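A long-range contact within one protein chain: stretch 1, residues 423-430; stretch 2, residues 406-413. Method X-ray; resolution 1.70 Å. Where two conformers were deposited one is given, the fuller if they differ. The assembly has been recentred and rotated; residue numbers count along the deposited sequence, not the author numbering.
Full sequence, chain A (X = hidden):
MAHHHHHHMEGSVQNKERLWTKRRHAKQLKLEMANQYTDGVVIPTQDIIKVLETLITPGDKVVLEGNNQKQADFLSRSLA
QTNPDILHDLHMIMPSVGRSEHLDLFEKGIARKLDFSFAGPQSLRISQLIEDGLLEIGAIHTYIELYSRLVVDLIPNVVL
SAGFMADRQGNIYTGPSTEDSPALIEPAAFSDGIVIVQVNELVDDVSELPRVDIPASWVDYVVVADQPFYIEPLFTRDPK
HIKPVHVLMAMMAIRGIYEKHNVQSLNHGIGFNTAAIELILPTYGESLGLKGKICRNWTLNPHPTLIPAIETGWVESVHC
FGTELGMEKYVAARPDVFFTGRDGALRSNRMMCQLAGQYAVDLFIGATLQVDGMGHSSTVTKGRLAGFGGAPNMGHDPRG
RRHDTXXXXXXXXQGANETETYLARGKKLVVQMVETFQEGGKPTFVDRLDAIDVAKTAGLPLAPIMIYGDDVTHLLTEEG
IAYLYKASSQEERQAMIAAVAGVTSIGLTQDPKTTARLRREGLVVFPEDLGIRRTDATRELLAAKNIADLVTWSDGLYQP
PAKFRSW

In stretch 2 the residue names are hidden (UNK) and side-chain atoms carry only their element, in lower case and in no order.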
# COMPACT_ATOMS: atom_id res chain seq x y z
N LEU A 423 3.63 22.04 -12.66
CA LEU A 423 4.42 21.55 -11.54
C LEU A 423 3.59 21.34 -10.27
O LEU A 423 4.11 20.77 -9.30
CB LEU A 423 5.57 22.53 -11.23
CG LEU A 423 6.56 22.80 -12.36
CD1 LEU A 423 7.53 23.96 -12.02
CD2 LEU A 423 7.35 21.54 -12.67
N ALA A 424 2.34 21.79 -10.25
CA ALA A 424 1.47 21.50 -9.13
C ALA A 424 0.85 20.12 -9.30
O ALA A 424 0.89 19.53 -10.38
CB ALA A 424 0.38 22.57 -9.01
N ARG A 425 0.31 19.58 -8.22
CA ARG A 425 -0.33 18.28 -8.29
C ARG A 425 -1.71 18.30 -7.65
O ARG A 425 -2.06 19.20 -6.88
CB ARG A 425 0.54 17.19 -7.64
CG ARG A 425 1.28 17.66 -6.41
CD ARG A 425 1.87 16.43 -5.77
NE ARG A 425 2.85 16.73 -4.73
CZ ARG A 425 3.44 15.77 -4.03
NH1 ARG A 425 3.14 14.51 -4.29
NH2 ARG A 425 4.34 16.07 -3.10
N GLY A 426 -2.51 17.31 -8.02
CA GLY A 426 -3.80 17.13 -7.42
C GLY A 426 -3.67 16.62 -6.00
O GLY A 426 -2.57 16.43 -5.47
N LYS A 427 -4.83 16.39 -5.38
CA LYS A 427 -4.91 15.91 -4.01
C LYS A 427 -6.12 15.00 -3.87
O LYS A 427 -7.17 15.22 -4.49
CB LYS A 427 -5.04 17.06 -2.99
CG LYS A 427 -4.03 18.19 -3.13
CD LYS A 427 -4.25 19.22 -2.02
CE LYS A 427 -3.13 20.26 -1.96
NZ LYS A 427 -3.23 21.30 -3.02
N LYS A 428 -5.99 13.97 -3.04
CA LYS A 428 -7.17 13.15 -2.78
C LYS A 428 -8.11 13.92 -1.85
O LYS A 428 -7.68 14.66 -0.96
CB LYS A 428 -6.77 11.83 -2.15
CG LYS A 428 -7.89 10.84 -1.89
CD LYS A 428 -7.35 9.84 -0.85
CE LYS A 428 -8.39 8.88 -0.36
NZ LYS A 428 -7.71 7.85 0.47
N LEU A 429 -9.42 13.72 -2.05
CA LEU A 429 -10.41 14.34 -1.17
C LEU A 429 -10.53 13.54 0.12
O LEU A 429 -10.68 12.32 0.10
CB LEU A 429 -11.78 14.43 -1.85
CG LEU A 429 -11.91 15.45 -3.00
CD1 LEU A 429 -11.08 15.04 -4.23
CD2 LEU A 429 -13.39 15.63 -3.37
N VAL A 430 -10.42 14.25 1.24
CA VAL A 430 -10.51 13.66 2.57
C VAL A 430 -11.52 14.51 3.33
O VAL A 430 -11.26 15.69 3.59
CB VAL A 430 -9.14 13.65 3.26
CG1 VAL A 430 -9.27 13.28 4.72
CG2 VAL A 430 -8.22 12.67 2.55
N UNK A 406 -10.69 13.37 -12.46
CA UNK A 406 -11.24 14.74 -12.36
C UNK A 406 -11.31 15.30 -10.93
O UNK A 406 -10.93 16.46 -10.72
c UNK A 406 -12.47 13.48 -14.00
c UNK A 406 -11.54 12.50 -13.30
c UNK A 406 -12.63 14.60 -12.99
N UNK A 407 -11.78 14.51 -9.95
CA UNK A 407 -11.86 15.04 -8.59
C UNK A 407 -10.47 15.37 -8.04
O UNK A 407 -10.28 16.39 -7.38
c UNK A 407 -12.57 14.04 -7.67
N UNK A 408 -9.49 14.50 -8.30
CA UNK A 408 -8.14 14.70 -7.79
C UNK A 408 -7.50 15.94 -8.42
O UNK A 408 -6.83 16.72 -7.73
c UNK A 408 -7.32 13.44 -8.06
c UNK A 408 -4.50 14.09 -9.62
c UNK A 408 -3.63 13.47 -7.45
c UNK A 408 -5.50 13.03 -6.31
n UNK A 408 -4.12 13.09 -6.23
c UNK A 408 -5.92 13.41 -7.55
c UNK A 408 -2.32 13.67 -7.86
c UNK A 408 -4.73 13.69 -8.30
c UNK A 408 -3.19 14.27 -10.03
c UNK A 408 -2.12 14.07 -9.15
N UNK A 409 -7.71 16.15 -9.72
CA UNK A 409 -7.24 17.37 -10.36
C UNK A 409 -7.95 18.61 -9.82
O UNK A 409 -7.36 19.70 -9.80
c UNK A 409 -7.45 17.31 -11.87
c UNK A 409 -6.89 16.45 -14.16
c UNK A 409 -5.08 17.03 -12.51
c UNK A 409 -6.48 16.46 -12.68
N UNK A 410 -9.21 18.47 -9.40
CA UNK A 410 -9.98 19.62 -8.93
C UNK A 410 -9.40 20.21 -7.66
O UNK A 410 -9.71 21.36 -7.32
c UNK A 410 -12.42 20.33 -9.06
o UNK A 410 -13.55 20.30 -8.53
o UNK A 410 -12.06 21.24 -9.85
c UNK A 410 -11.44 19.22 -8.72
N UNK A 411 -8.56 19.46 -6.95
CA UNK A 411 -7.89 19.93 -5.75
C UNK A 411 -6.61 20.70 -6.04
O UNK A 411 -6.04 21.29 -5.11
c UNK A 411 -7.58 18.75 -4.83
s UNK A 411 -9.93 18.91 -3.26
c UNK A 411 -8.80 17.96 -4.33
c UNK A 411 -11.18 19.32 -4.46
N UNK A 412 -6.13 20.70 -7.28
CA UNK A 412 -4.86 21.34 -7.62
C UNK A 412 -4.97 22.86 -7.58
O UNK A 412 -6.00 23.44 -7.91
n UNK A 412 -1.79 20.24 -13.36
c UNK A 412 -3.02 20.71 -13.12
c UNK A 412 -4.39 20.89 -9.00
c UNK A 412 -2.51 20.92 -10.72
c UNK A 412 -3.08 21.53 -9.45
n UNK A 412 -3.87 20.84 -14.13
n UNK A 412 -3.38 21.05 -11.89
N UNK A 413 -3.86 23.49 -7.18
CA UNK A 413 -3.67 24.94 -7.22
C UNK A 413 -4.23 25.57 -8.49
O UNK A 413 -3.95 25.11 -9.60
c UNK A 413 -1.77 27.33 -5.78
c UNK A 413 -1.67 26.68 -7.16
c UNK A 413 -2.17 25.24 -7.11
c UNK A 413 -0.25 26.75 -7.70
O HOH W 1 -1.94 21.95 -5.75

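Position 406 has three side-chain carbons that close a ring onto its own backbone N. It touches nothing on stretch 1. The ring identifies Pro406, in the helix.

Position 407 carries a single side-chain carbon, CB, which points toward stretch 1. It lies 3.9 Å from Leu429 CD1, an apolar contact. One carbon means Ala407.

Position 408 has one carbon followed by fused five- and six-membered rings holding eight carbons and one nitrogen. The rings lie under the backbone of Gly426 and Lys427. This is Trp408. Gly426 CA sits 3.5 Å from the centroid of the Trp408 six-membered ring, almost on the ring normal, so it makes a CH-pi contact over the face. Trp408 NE1 is 3.5 Å from Lys427 N, but both are donors and do not bond.

Position 409 has four carbons, forked at the second. Its CA-to-CB bond points away, and no side-chain atom comes within contact range of stretch 1. The fork after CB fits Leu409.

Position 410 has two carbons, the second carrying two oxygens. This carboxylate makes no contact with stretch 1; one oxygen is hydrogen-bonded elsewhere in the structure. It is Asp410.

Position 411 has an unbranched chain of two carbons, a sulfur and a last carbon. Its CB points toward stretch 1 and lies 3.6 Å from Lys427 CB. The thioether identifies Met411. Met411 CG is 3.2 Å from Lys427 O and 3.7 Å from Leu429 CD1.

Position 412 has three carbons, a nitrogen, and a carbon bearing two more nitrogens. Its CB is 3.6 Å from Arg425 O. This is Arg412. Ala424 CB packs 3.6 Å from Arg412 CG, and Ala424 O lies at the guanidinium edge, near its plane.

Position 413 again has four carbons forked at the second. Its CB is 4.2 Å from Ala424 CB. It is Leu413.

The contact is anchored by a backbone hydrogen bond, Lys427 N to Trp408 O, 3.1 Å. Lys427 O returns toward the helix, 3.5 Å from Trp408 CA, in a CA-H...O contact. Gly426 allows this close approach: its CA is 3.1 Å from Trp408 O, and an ideal CB there would clash with that oxygen at 2.3 Å. Leu429 packs against Ala407 and Met411. Near the other end of the contact, one water accepts from Leu413 N (2.8 Å) and Lys427 NZ (3.1 Å) and donates to Arg425 O (3.0 Å). Lys427 NZ also makes a weak hydrogen bond to Met411 O, 3.5 Å.

Stretch 2 406-413: PAWLDMRL
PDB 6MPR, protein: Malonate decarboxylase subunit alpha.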